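Local coordinates for citrate lyase, subunit 1 (Methanosaeta concilii, PDB 6HXI), which probably catalyses, with its partner subunit, the ATP-driven conversion of citrate and coenzyme A to acetyl-CoA and oxaloacetate, at residues Val58-Leu63 with Lys83-Glu88; Gly158-Asp163 with Leu186-Ser191; Val284-Thr289 with Thr410-Leu415; Lys365-Asp370 with Leu396-Gln401. All blocks are in the same frame, centred on the assembly; numbering follows the deposited sequence.

Contact 1: Val58-Leu63 with Lys83-Glu88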
# COMPACT_ATOMS: atom_id res chain seq x y z
N VAL C 58 42.77 -55.97 -39.88
CA VAL C 58 41.33 -55.87 -39.68
C VAL C 58 40.89 -57.07 -38.82
O VAL C 58 41.23 -58.22 -39.11
CB VAL C 58 40.50 -55.61 -40.97
CG1 VAL C 58 40.79 -56.61 -42.08
CG2 VAL C 58 39.00 -55.50 -40.69
N LYS C 59 40.22 -56.77 -37.69
CA LYS C 59 39.79 -57.74 -36.69
C LYS C 59 38.43 -57.36 -36.06
O LYS C 59 38.15 -56.16 -35.95
CB LYS C 59 40.87 -57.91 -35.60
CG LYS C 59 41.35 -56.61 -34.95
CD LYS C 59 42.62 -56.80 -34.15
CE LYS C 59 43.36 -55.51 -33.96
NZ LYS C 59 44.42 -55.61 -32.93
N PRO C 60 37.60 -58.34 -35.60
CA PRO C 60 36.32 -57.96 -34.97
C PRO C 60 36.50 -57.29 -33.60
O PRO C 60 37.30 -57.74 -32.78
CB PRO C 60 35.56 -59.29 -34.88
CG PRO C 60 36.60 -60.33 -34.88
CD PRO C 60 37.78 -59.81 -35.63
N ASP C 61 35.76 -56.18 -33.38
CA ASP C 61 35.79 -55.38 -32.16
C ASP C 61 34.46 -55.49 -31.41
O ASP C 61 33.73 -54.51 -31.28
CB ASP C 61 36.15 -53.91 -32.50
CG ASP C 61 36.74 -53.11 -31.35
OD1 ASP C 61 36.85 -53.67 -30.23
OD2 ASP C 61 37.09 -51.93 -31.57
N GLN C 62 34.15 -56.70 -30.92
CA GLN C 62 32.90 -56.96 -30.21
C GLN C 62 33.13 -57.53 -28.80
O GLN C 62 32.28 -58.25 -28.26
CB GLN C 62 31.96 -57.83 -31.06
CG GLN C 62 31.16 -57.03 -32.07
CD GLN C 62 30.41 -57.91 -33.03
OE1 GLN C 62 30.99 -58.48 -33.96
NE2 GLN C 62 29.11 -58.03 -32.85
N LEU C 63 34.26 -57.13 -28.18
CA LEU C 63 34.70 -57.48 -26.82
C LEU C 63 35.03 -58.98 -26.69
O LEU C 63 34.32 -59.73 -26.01
CB LEU C 63 33.70 -56.99 -25.73
CG LEU C 63 33.14 -55.55 -25.88
CD1 LEU C 63 31.95 -55.33 -24.98
CD2 LEU C 63 34.18 -54.52 -25.56
N LYS C 83 38.54 -54.81 -47.59
CA LYS C 83 37.13 -54.78 -47.99
C LYS C 83 36.60 -56.19 -48.29
O LYS C 83 35.42 -56.44 -48.07
CB LYS C 83 36.91 -53.89 -49.22
CG LYS C 83 37.10 -52.39 -48.99
CD LYS C 83 36.85 -51.59 -50.29
CE LYS C 83 37.96 -51.68 -51.34
NZ LYS C 83 37.44 -51.76 -52.75
N GLU C 84 37.48 -57.10 -48.77
CA GLU C 84 37.14 -58.50 -49.03
C GLU C 84 36.82 -59.21 -47.71
O GLU C 84 35.81 -59.90 -47.63
CB GLU C 84 38.28 -59.22 -49.78
CG GLU C 84 38.33 -58.92 -51.27
CD GLU C 84 39.52 -59.48 -52.03
OE1 GLU C 84 40.40 -60.13 -51.41
OE2 GLU C 84 39.57 -59.26 -53.27
N TYR C 85 37.67 -59.00 -46.67
CA TYR C 85 37.48 -59.57 -45.33
C TYR C 85 36.19 -59.03 -44.70
O TYR C 85 35.46 -59.79 -44.06
CB TYR C 85 38.71 -59.30 -44.44
CG TYR C 85 38.51 -59.61 -42.97
CD1 TYR C 85 37.98 -58.67 -42.10
CD2 TYR C 85 38.86 -60.86 -42.45
CE1 TYR C 85 37.79 -58.95 -40.74
CE2 TYR C 85 38.67 -61.15 -41.10
CZ TYR C 85 38.14 -60.19 -40.25
OH TYR C 85 37.93 -60.45 -38.91
N LEU C 86 35.91 -57.72 -44.88
CA LEU C 86 34.72 -57.06 -44.35
C LEU C 86 33.44 -57.52 -45.08
O LEU C 86 32.43 -57.75 -44.41
CB LEU C 86 34.84 -55.53 -44.42
CG LEU C 86 36.02 -54.85 -43.71
CD1 LEU C 86 36.38 -53.56 -44.41
CD2 LEU C 86 35.72 -54.58 -42.24
N ASN C 87 33.48 -57.64 -46.43
CA ASN C 87 32.33 -58.07 -47.25
C ASN C 87 31.96 -59.55 -47.03
O ASN C 87 30.82 -59.93 -47.29
CB ASN C 87 32.54 -57.77 -48.74
CG ASN C 87 32.03 -56.42 -49.19
OD1 ASN C 87 32.67 -55.38 -49.00
ND2 ASN C 87 30.87 -56.41 -49.85
N GLU C 88 32.92 -60.36 -46.55
CA GLU C 88 32.72 -61.78 -46.28
C GLU C 88 32.24 -62.04 -44.85
O GLU C 88 31.20 -62.68 -44.67
CB GLU C 88 34.02 -62.57 -46.54
CG GLU C 88 34.36 -62.79 -48.00
CD GLU C 88 35.78 -63.26 -48.29
OE1 GLU C 88 36.69 -62.99 -47.46
OE2 GLU C 88 36.00 -63.85 -49.37
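This is a buried helix-on-sheet contact in the ATP-grasp part of the chain. Helix 79-89 lies against one face of a four-stranded antiparallel sheet. The axes of strand 58-60 and helix 83-88 pass 9.4 Å apart and run nearly the same way, at 22°. Two side chains carry most of it. Tyr85 holds CG anti to its backbone N (chi1 169°), which sends the ring toward the strand. Val58 reaches back with both methyls, and the two side chains slide past each other in opposite directions. Val58 CG1 sits 3.5 Å from Tyr85 CD1. Val58 CG2 lies 3.7 Å from Tyr85 CE1, so both methyls crowd the CD1-CE1 side of the ring. The carbonyl oxygen of Val58 lies over a ring face. At the tip, Tyr85 OH meets Pro60 CD at 3.3 Å, the proline crossing the tyrosine at about a right angle. That hydroxyl also makes a weak hydrogen bond to Leu72 O. Leu86 adds a smaller contact, with CD2 3.7 Å from Val58 CG2. An alanine in place of Tyr85 would lose the ring packing on Val58 and the hydroxyl contacts, and would probably loosen the helix on the sheet. Around this pair, Val58 and Tyr85 both touch Leu74 of strand 74-75, Val58 and Leu86 pack on Ile108 of strand 106-110, and Leu86 extends to Val35 of strand 33-35.

Contact 2: Gly158-Asp163 with Leu186-Ser191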
# COMPACT_ATOMS: atom_id res chain seq x y z
N GLY C 158 50.11 -42.04 -4.87
CA GLY C 158 50.24 -41.88 -6.32
C GLY C 158 51.52 -42.49 -6.88
O GLY C 158 52.27 -43.15 -6.16
N ILE C 159 51.75 -42.29 -8.20
CA ILE C 159 52.92 -42.85 -8.92
C ILE C 159 54.25 -42.14 -8.56
O ILE C 159 55.29 -42.80 -8.54
CB ILE C 159 52.68 -42.92 -10.46
CG1 ILE C 159 53.53 -43.99 -11.15
CG2 ILE C 159 52.83 -41.56 -11.17
CD1 ILE C 159 52.90 -45.31 -11.27
N ASP C 160 54.23 -40.81 -8.30
CA ASP C 160 55.41 -39.99 -7.97
C ASP C 160 56.17 -40.50 -6.73
O ASP C 160 57.39 -40.30 -6.62
CB ASP C 160 55.00 -38.52 -7.80
CG ASP C 160 54.46 -37.85 -9.05
OD1 ASP C 160 53.69 -38.51 -9.80
OD2 ASP C 160 54.76 -36.66 -9.26
N ALA C 161 55.44 -41.18 -5.83
CA ALA C 161 55.99 -41.79 -4.61
C ALA C 161 56.76 -43.10 -4.91
O ALA C 161 57.32 -43.70 -3.99
CB ALA C 161 54.86 -42.05 -3.62
N LEU C 162 56.79 -43.52 -6.20
CA LEU C 162 57.43 -44.77 -6.62
C LEU C 162 58.54 -44.65 -7.66
O LEU C 162 58.39 -43.92 -8.65
CB LEU C 162 56.37 -45.76 -7.18
CG LEU C 162 55.21 -46.16 -6.29
CD1 LEU C 162 54.09 -46.71 -7.12
CD2 LEU C 162 55.64 -47.16 -5.24
N ASP C 163 59.60 -45.45 -7.49
CA ASP C 163 60.68 -45.56 -8.46
C ASP C 163 60.30 -46.77 -9.32
O ASP C 163 60.58 -47.91 -8.96
CB ASP C 163 62.04 -45.77 -7.77
CG ASP C 163 63.16 -46.18 -8.72
OD1 ASP C 163 63.51 -45.37 -9.61
OD2 ASP C 163 63.65 -47.33 -8.61
N LEU C 186 50.72 -44.22 -18.61
CA LEU C 186 49.55 -45.09 -18.73
C LEU C 186 48.74 -45.10 -17.45
O LEU C 186 47.51 -45.09 -17.53
CB LEU C 186 49.94 -46.52 -19.15
CG LEU C 186 48.79 -47.39 -19.68
CD1 LEU C 186 48.45 -47.01 -21.11
CD2 LEU C 186 49.16 -48.85 -19.61
N TRP C 187 49.41 -45.08 -16.27
CA TRP C 187 48.75 -44.99 -14.96
C TRP C 187 48.02 -43.65 -14.83
O TRP C 187 46.90 -43.62 -14.34
CB TRP C 187 49.74 -45.17 -13.79
CG TRP C 187 49.03 -45.05 -12.47
CD1 TRP C 187 48.24 -45.99 -11.88
CD2 TRP C 187 48.92 -43.87 -11.67
NE1 TRP C 187 47.69 -45.49 -10.73
CE2 TRP C 187 48.06 -44.18 -10.59
CE3 TRP C 187 49.44 -42.57 -11.78
CZ2 TRP C 187 47.76 -43.25 -9.58
CZ3 TRP C 187 49.15 -41.65 -10.78
CH2 TRP C 187 48.32 -42.00 -9.70
N ARG C 188 48.66 -42.54 -15.26
CA ARG C 188 48.09 -41.20 -15.20
C ARG C 188 46.86 -41.14 -16.10
O ARG C 188 45.83 -40.62 -15.70
CB ARG C 188 49.15 -40.15 -15.61
CG ARG C 188 50.34 -40.08 -14.67
CD ARG C 188 51.12 -38.79 -14.90
NE ARG C 188 52.50 -38.88 -14.43
CZ ARG C 188 52.90 -38.64 -13.18
NH1 ARG C 188 52.01 -38.33 -12.23
NH2 ARG C 188 54.18 -38.74 -12.85
N PHE C 189 46.97 -41.76 -17.28
CA PHE C 189 45.89 -41.90 -18.24
C PHE C 189 44.74 -42.72 -17.63
O PHE C 189 43.59 -42.33 -17.75
CB PHE C 189 46.44 -42.54 -19.53
CG PHE C 189 45.43 -42.96 -20.57
CD1 PHE C 189 44.79 -42.02 -21.36
CD2 PHE C 189 45.15 -44.31 -20.78
CE1 PHE C 189 43.86 -42.42 -22.33
CE2 PHE C 189 44.22 -44.71 -21.74
CZ PHE C 189 43.58 -43.75 -22.51
N TYR C 190 45.06 -43.82 -16.95
CA TYR C 190 44.10 -44.72 -16.28
C TYR C 190 43.34 -43.94 -15.18
O TYR C 190 42.10 -43.97 -15.13
CB TYR C 190 44.90 -45.91 -15.68
CG TYR C 190 44.10 -46.88 -14.84
CD1 TYR C 190 43.50 -47.99 -15.41
CD2 TYR C 190 44.02 -46.74 -13.46
CE1 TYR C 190 42.78 -48.91 -14.64
CE2 TYR C 190 43.33 -47.66 -12.67
CZ TYR C 190 42.70 -48.74 -13.27
OH TYR C 190 42.01 -49.64 -12.51
N SER C 191 44.10 -43.21 -14.35
CA SER C 191 43.66 -42.42 -13.21
C SER C 191 42.82 -41.21 -13.54
O SER C 191 41.89 -40.90 -12.80
CB SER C 191 44.87 -42.00 -12.38
OG SER C 191 45.12 -43.00 -11.41
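Arg188 grips a single oxygen of Asp160 with both terminal nitrogens. Arg188 NH1 is 3.0 Å from Asp160 OD1, with an N-H...O angle of 148°, and it meets the syn lone pair. Arg188 NH2 is 3.1 Å from the same Asp160 OD1 but comes from above the carboxylate plane. The oxygen stays close to the guanidinium plane, while the carboxylate and guanidinium planes stand 85° apart, so this salt bridge is end-on and bifurcated. One face of the guanidinium rests on a methyl: Ile159 CG2 is 3.5 Å from Arg188 CZ. Beside it, Ile159 CB lies 3.5 Å from Trp187 CE3, the two side chains meeting tip to tip. The backbone N of Ile159 sits over one face of the indole, and Gly158 CA lies 3.9 Å from Trp187 CH2. An alanine in place of Arg188 would remove both bonds to Asp160 and the flat group over Ile159, and would probably leave the loop less firmly held. Ile159 to Leu162 form a type I beta turn, closed by Leu162 N to Ile159 O at 2.9 Å. The turn belongs to the loop between strand 149-154, at the edge of the six-stranded antiparallel sheet of the ATP-grasp fold, and helix 173-192. Further out, Ser191 OG lies over the opposite indole face, 3.1 Å above its plane. Trp187 NE1 is hydrogen-bonded to Asp129 OD2, which helps fix the indole's rotation. Ile131 of strand 128-134 touches both Ile159 and Trp187.

Contact 3: Val284-Thr289 with Thr410-Leu415; sequences VIYADT and TRIVPL
Helix 284-289 faces the loop at Thr410 and the start of the final helix, with CA atoms 6.2 Å apart at Tyr286 and Thr410 and 7.0 Å apart at Thr289 and Val413. Both segments belong to the citrate-binding domain, an alpha/beta fold related to succinyl-CoA synthetase and built on a parallel sheet. The contact is buried. Tyr286 carries CG anti to its carbonyl carbon (chi1 -84°), and its ring reaches across to the second segment. Ile412 CG1 comes at the ring edge, 3.9 Å from Tyr286 CE2. Val413 CG2 lies 3.7 Å from Tyr286 CD2, crossing obliquely. The ring's hydroxyl bonds to Gly340 N, so the far end of Tyr286 is held too. Its side chain lies about 9 Å from a bound citrate. Helix 280-292 also meets the partner subunit, where Asp288 accepts hydrogen bonds from the backbone N of Gly261 and Cys263 of that chain. The methyl Thr289 CG2 packs 3.8 Å from Val413 CG1. The two threonines meet tip to tip in a short relay. Thr410 OG1 donates to Thr289 OG1 at 3.0 Å, and Thr289 OG1 donates in turn to Ile285 O, 32° out of the carbonyl plane, an oxygen that also accepts from Thr289 N.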
# COMPACT_ATOMS: atom_id res chain seq x y z
N VAL C 284 18.10 -59.54 -6.68
CA VAL C 284 19.07 -60.62 -6.83
C VAL C 284 18.48 -61.84 -6.13
O VAL C 284 18.47 -62.92 -6.71
CB VAL C 284 20.46 -60.20 -6.26
CG1 VAL C 284 21.40 -61.37 -6.12
CG2 VAL C 284 21.10 -59.11 -7.13
N ILE C 285 17.93 -61.64 -4.91
CA ILE C 285 17.33 -62.72 -4.11
C ILE C 285 16.09 -63.31 -4.81
O ILE C 285 15.94 -64.53 -4.81
CB ILE C 285 17.06 -62.32 -2.63
CG1 ILE C 285 18.38 -61.95 -1.93
CG2 ILE C 285 16.32 -63.45 -1.86
CD1 ILE C 285 18.26 -61.22 -0.64
N TYR C 286 15.25 -62.45 -5.42
CA TYR C 286 14.07 -62.92 -6.16
C TYR C 286 14.49 -63.74 -7.37
O TYR C 286 13.89 -64.77 -7.63
CB TYR C 286 13.15 -61.77 -6.58
CG TYR C 286 12.18 -61.33 -5.52
CD1 TYR C 286 12.57 -60.43 -4.53
CD2 TYR C 286 10.85 -61.73 -5.55
CE1 TYR C 286 11.66 -59.96 -3.59
CE2 TYR C 286 9.93 -61.27 -4.60
CZ TYR C 286 10.34 -60.37 -3.63
OH TYR C 286 9.46 -59.88 -2.70
N ALA C 287 15.57 -63.32 -8.07
CA ALA C 287 16.14 -64.04 -9.21
C ALA C 287 16.72 -65.39 -8.75
O ALA C 287 16.52 -66.39 -9.42
CB ALA C 287 17.23 -63.19 -9.87
N ASP C 288 17.40 -65.42 -7.57
CA ASP C 288 17.96 -66.63 -6.96
C ASP C 288 16.86 -67.66 -6.73
O ASP C 288 17.04 -68.82 -7.10
CB ASP C 288 18.70 -66.34 -5.64
CG ASP C 288 20.00 -65.53 -5.74
OD1 ASP C 288 20.41 -65.19 -6.87
OD2 ASP C 288 20.60 -65.22 -4.67
N THR C 289 15.71 -67.23 -6.16
CA THR C 289 14.55 -68.08 -5.86
C THR C 289 13.92 -68.64 -7.13
O THR C 289 13.61 -69.82 -7.16
CB THR C 289 13.55 -67.35 -4.94
OG1 THR C 289 14.26 -66.74 -3.86
CG2 THR C 289 12.49 -68.26 -4.38
N THR C 410 10.24 -63.53 -0.26
CA THR C 410 10.23 -64.29 -1.50
C THR C 410 9.11 -65.35 -1.60
O THR C 410 9.15 -66.18 -2.51
CB THR C 410 11.64 -64.86 -1.73
OG1 THR C 410 11.71 -65.41 -3.04
CG2 THR C 410 12.05 -65.89 -0.68
N ARG C 411 8.08 -65.28 -0.71
CA ARG C 411 6.97 -66.23 -0.71
C ARG C 411 6.05 -66.11 -1.94
O ARG C 411 5.39 -67.09 -2.29
CB ARG C 411 6.18 -66.14 0.60
CG ARG C 411 5.64 -67.49 1.09
CD ARG C 411 4.62 -67.33 2.21
NE ARG C 411 5.22 -66.88 3.47
CZ ARG C 411 4.53 -66.38 4.50
NH1 ARG C 411 3.21 -66.25 4.43
NH2 ARG C 411 5.16 -66.00 5.60
N ILE C 412 6.02 -64.93 -2.60
CA ILE C 412 5.20 -64.71 -3.80
C ILE C 412 5.76 -65.46 -5.03
O ILE C 412 5.03 -65.66 -6.00
CB ILE C 412 4.89 -63.22 -4.11
CG1 ILE C 412 6.18 -62.36 -4.27
CG2 ILE C 412 3.91 -62.64 -3.08
CD1 ILE C 412 6.06 -61.24 -5.30
N VAL C 413 7.04 -65.88 -4.98
CA VAL C 413 7.69 -66.62 -6.06
C VAL C 413 7.09 -68.05 -6.16
O VAL C 413 6.51 -68.34 -7.21
CB VAL C 413 9.24 -66.60 -6.01
CG1 VAL C 413 9.86 -67.51 -7.08
CG2 VAL C 413 9.76 -65.17 -6.17
N PRO C 414 7.15 -68.93 -5.12
CA PRO C 414 6.53 -70.26 -5.25
C PRO C 414 5.01 -70.21 -5.43
O PRO C 414 4.46 -71.03 -6.16
CB PRO C 414 6.91 -70.97 -3.95
CG PRO C 414 8.07 -70.20 -3.42
CD PRO C 414 7.78 -68.79 -3.79
N LEU C 415 4.35 -69.21 -4.81
CA LEU C 415 2.90 -68.95 -4.89
C LEU C 415 2.44 -68.70 -6.35
O LEU C 415 1.31 -69.05 -6.71
CB LEU C 415 2.57 -67.71 -4.01
CG LEU C 415 1.51 -67.87 -2.88
CD1 LEU C 415 1.88 -68.96 -1.86
CD2 LEU C 415 1.31 -66.55 -2.15

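Contact 4: Lys365-Asp370 with Leu396-Gln401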
# COMPACT_ATOMS: atom_id res chain seq x y z
N LYS C 365 -4.73 -54.96 -22.61
CA LYS C 365 -3.56 -55.79 -22.93
C LYS C 365 -3.21 -56.78 -21.80
O LYS C 365 -2.68 -57.85 -22.10
CB LYS C 365 -2.36 -54.91 -23.29
CG LYS C 365 -2.17 -54.75 -24.79
CD LYS C 365 -1.29 -53.55 -25.14
CE LYS C 365 -1.21 -53.37 -26.65
NZ LYS C 365 -0.54 -52.10 -27.04
N LEU C 366 -3.53 -56.45 -20.53
CA LEU C 366 -3.30 -57.31 -19.36
C LEU C 366 -4.25 -58.51 -19.34
O LEU C 366 -3.80 -59.62 -19.07
CB LEU C 366 -3.45 -56.53 -18.04
CG LEU C 366 -2.28 -55.67 -17.58
CD1 LEU C 366 -2.73 -54.66 -16.56
CD2 LEU C 366 -1.18 -56.51 -16.98
N GLN C 367 -5.56 -58.28 -19.62
CA GLN C 367 -6.60 -59.32 -19.65
C GLN C 367 -6.36 -60.28 -20.81
O GLN C 367 -6.39 -61.50 -20.62
CB GLN C 367 -8.01 -58.69 -19.75
CG GLN C 367 -8.43 -57.89 -18.51
CD GLN C 367 -9.67 -57.03 -18.71
OE1 GLN C 367 -10.54 -56.96 -17.85
NE2 GLN C 367 -9.74 -56.30 -19.82
N GLU C 368 -6.09 -59.71 -22.01
CA GLU C 368 -5.82 -60.43 -23.26
C GLU C 368 -4.58 -61.32 -23.20
O GLU C 368 -4.56 -62.35 -23.87
CB GLU C 368 -5.74 -59.46 -24.44
CG GLU C 368 -7.10 -58.94 -24.90
CD GLU C 368 -7.13 -57.74 -25.83
OE1 GLU C 368 -6.04 -57.27 -26.24
OE2 GLU C 368 -8.24 -57.26 -26.13
N ALA C 369 -3.56 -60.95 -22.39
CA ALA C 369 -2.32 -61.73 -22.27
C ALA C 369 -2.31 -62.73 -21.09
O ALA C 369 -1.30 -63.42 -20.89
CB ALA C 369 -1.12 -60.81 -22.22
N ASP C 370 -3.45 -62.84 -20.34
CA ASP C 370 -3.66 -63.75 -19.19
C ASP C 370 -2.60 -63.53 -18.09
O ASP C 370 -2.05 -64.49 -17.52
CB ASP C 370 -3.77 -65.23 -19.65
CG ASP C 370 -4.43 -66.19 -18.67
OD1 ASP C 370 -5.46 -65.82 -18.07
OD2 ASP C 370 -3.95 -67.35 -18.57
N LEU C 396 -9.82 -53.99 -12.26
CA LEU C 396 -9.02 -54.23 -13.46
C LEU C 396 -9.43 -55.47 -14.27
O LEU C 396 -9.35 -55.44 -15.49
CB LEU C 396 -7.52 -54.30 -13.11
CG LEU C 396 -6.52 -53.76 -14.15
CD1 LEU C 396 -6.71 -52.26 -14.41
CD2 LEU C 396 -5.11 -53.95 -13.68
N GLY C 397 -9.85 -56.53 -13.58
CA GLY C 397 -10.26 -57.77 -14.22
C GLY C 397 -9.14 -58.78 -14.39
O GLY C 397 -9.25 -59.72 -15.18
N VAL C 398 -8.04 -58.57 -13.65
CA VAL C 398 -6.85 -59.44 -13.64
C VAL C 398 -6.54 -59.81 -12.17
O VAL C 398 -6.73 -58.97 -11.29
CB VAL C 398 -5.61 -58.88 -14.40
CG1 VAL C 398 -5.82 -58.88 -15.91
CG2 VAL C 398 -5.20 -57.50 -13.90
N PRO C 399 -6.08 -61.06 -11.89
CA PRO C 399 -5.78 -61.42 -10.49
C PRO C 399 -4.58 -60.67 -9.89
O PRO C 399 -3.48 -60.72 -10.43
CB PRO C 399 -5.56 -62.95 -10.54
CG PRO C 399 -6.04 -63.38 -11.91
CD PRO C 399 -5.82 -62.20 -12.79
N ILE C 400 -4.82 -59.94 -8.79
CA ILE C 400 -3.76 -59.19 -8.09
C ILE C 400 -3.70 -59.65 -6.61
O ILE C 400 -4.54 -59.24 -5.80
CB ILE C 400 -3.82 -57.64 -8.28
CG1 ILE C 400 -3.83 -57.25 -9.78
CG2 ILE C 400 -2.65 -56.96 -7.55
CD1 ILE C 400 -4.05 -55.78 -10.14
N GLN C 401 -2.73 -60.53 -6.30
CA GLN C 401 -2.47 -61.07 -4.95
C GLN C 401 -1.57 -60.09 -4.21
O GLN C 401 -0.42 -59.91 -4.62
CB GLN C 401 -1.80 -62.45 -5.06
CG GLN C 401 -2.73 -63.62 -4.75
CD GLN C 401 -1.93 -64.76 -4.18
OE1 GLN C 401 -1.30 -64.65 -3.12
NE2 GLN C 401 -1.95 -65.90 -4.86
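Leu366 and Gln367, at the end of helix 363-368, meet the turn that follows helix 382-396. Both side chains hold CG anti to the carbonyl carbon, but they serve different parts of the turn. Leu366 sends CD1 to within 3.8 Å of Leu396 CD2, the two leucines crossing obliquely. Leu396 has a first torsion of -146°, skewed from a staggered position, and this brings CD2 toward Leu366. Gln367 is extended beyond CG and crosses Val398 at about a right angle, with Gln367 CG 3.8 Å from Val398 CG1. That valine methyl is anti to its own carbonyl carbon (chi1 -71°). It fits against the helix backbone, 3.8 Å from Leu366 C and 4.0 Å from Leu366 CB.

Strand 371-376, helix 382-396 and strand 400-403 form a beta-alpha-beta crossover in the parallel sheet of the citrate-binding domain. The contact joins the helix end leading into the first strand to the turn leading into the second. Each chain reversal uses a positive phi. Asp370 ends its helix in a Schellman motif. Gly397 has phi 91°, where a beta carbon would press on the carbonyl O of Leu396 and also run into the end of Gln367. Leu359 of helix 348-361 touches both Leu366 and Leu396, while Ile371 and Ile373 of strand 371-376 lie against Leu366 and Val398 respectively.

From the N terminus, contact 1 closes a short loop by laying helix 79-89 on the sheet that holds strand 56-60. Contact 2 follows in series and ties the loop after strand 149-154 to helix 173-192. Both lie in the ATP-grasp range, with centres about 35 Å apart and no touch. The other two belong to the citrate-binding range. Contact 3 closes a long loop from helix 280-292 to the final helix. Contact 4 is nested inside that loop and joins the approaches to two neighbouring strands of the parallel sheet. Contacts 3 and 4 touch, with Leu415 CD2 3.4 Å from Gln401 OE1. Contacts 1 and 3 lie on opposite sides of the chain's centre, and none of the loops cross.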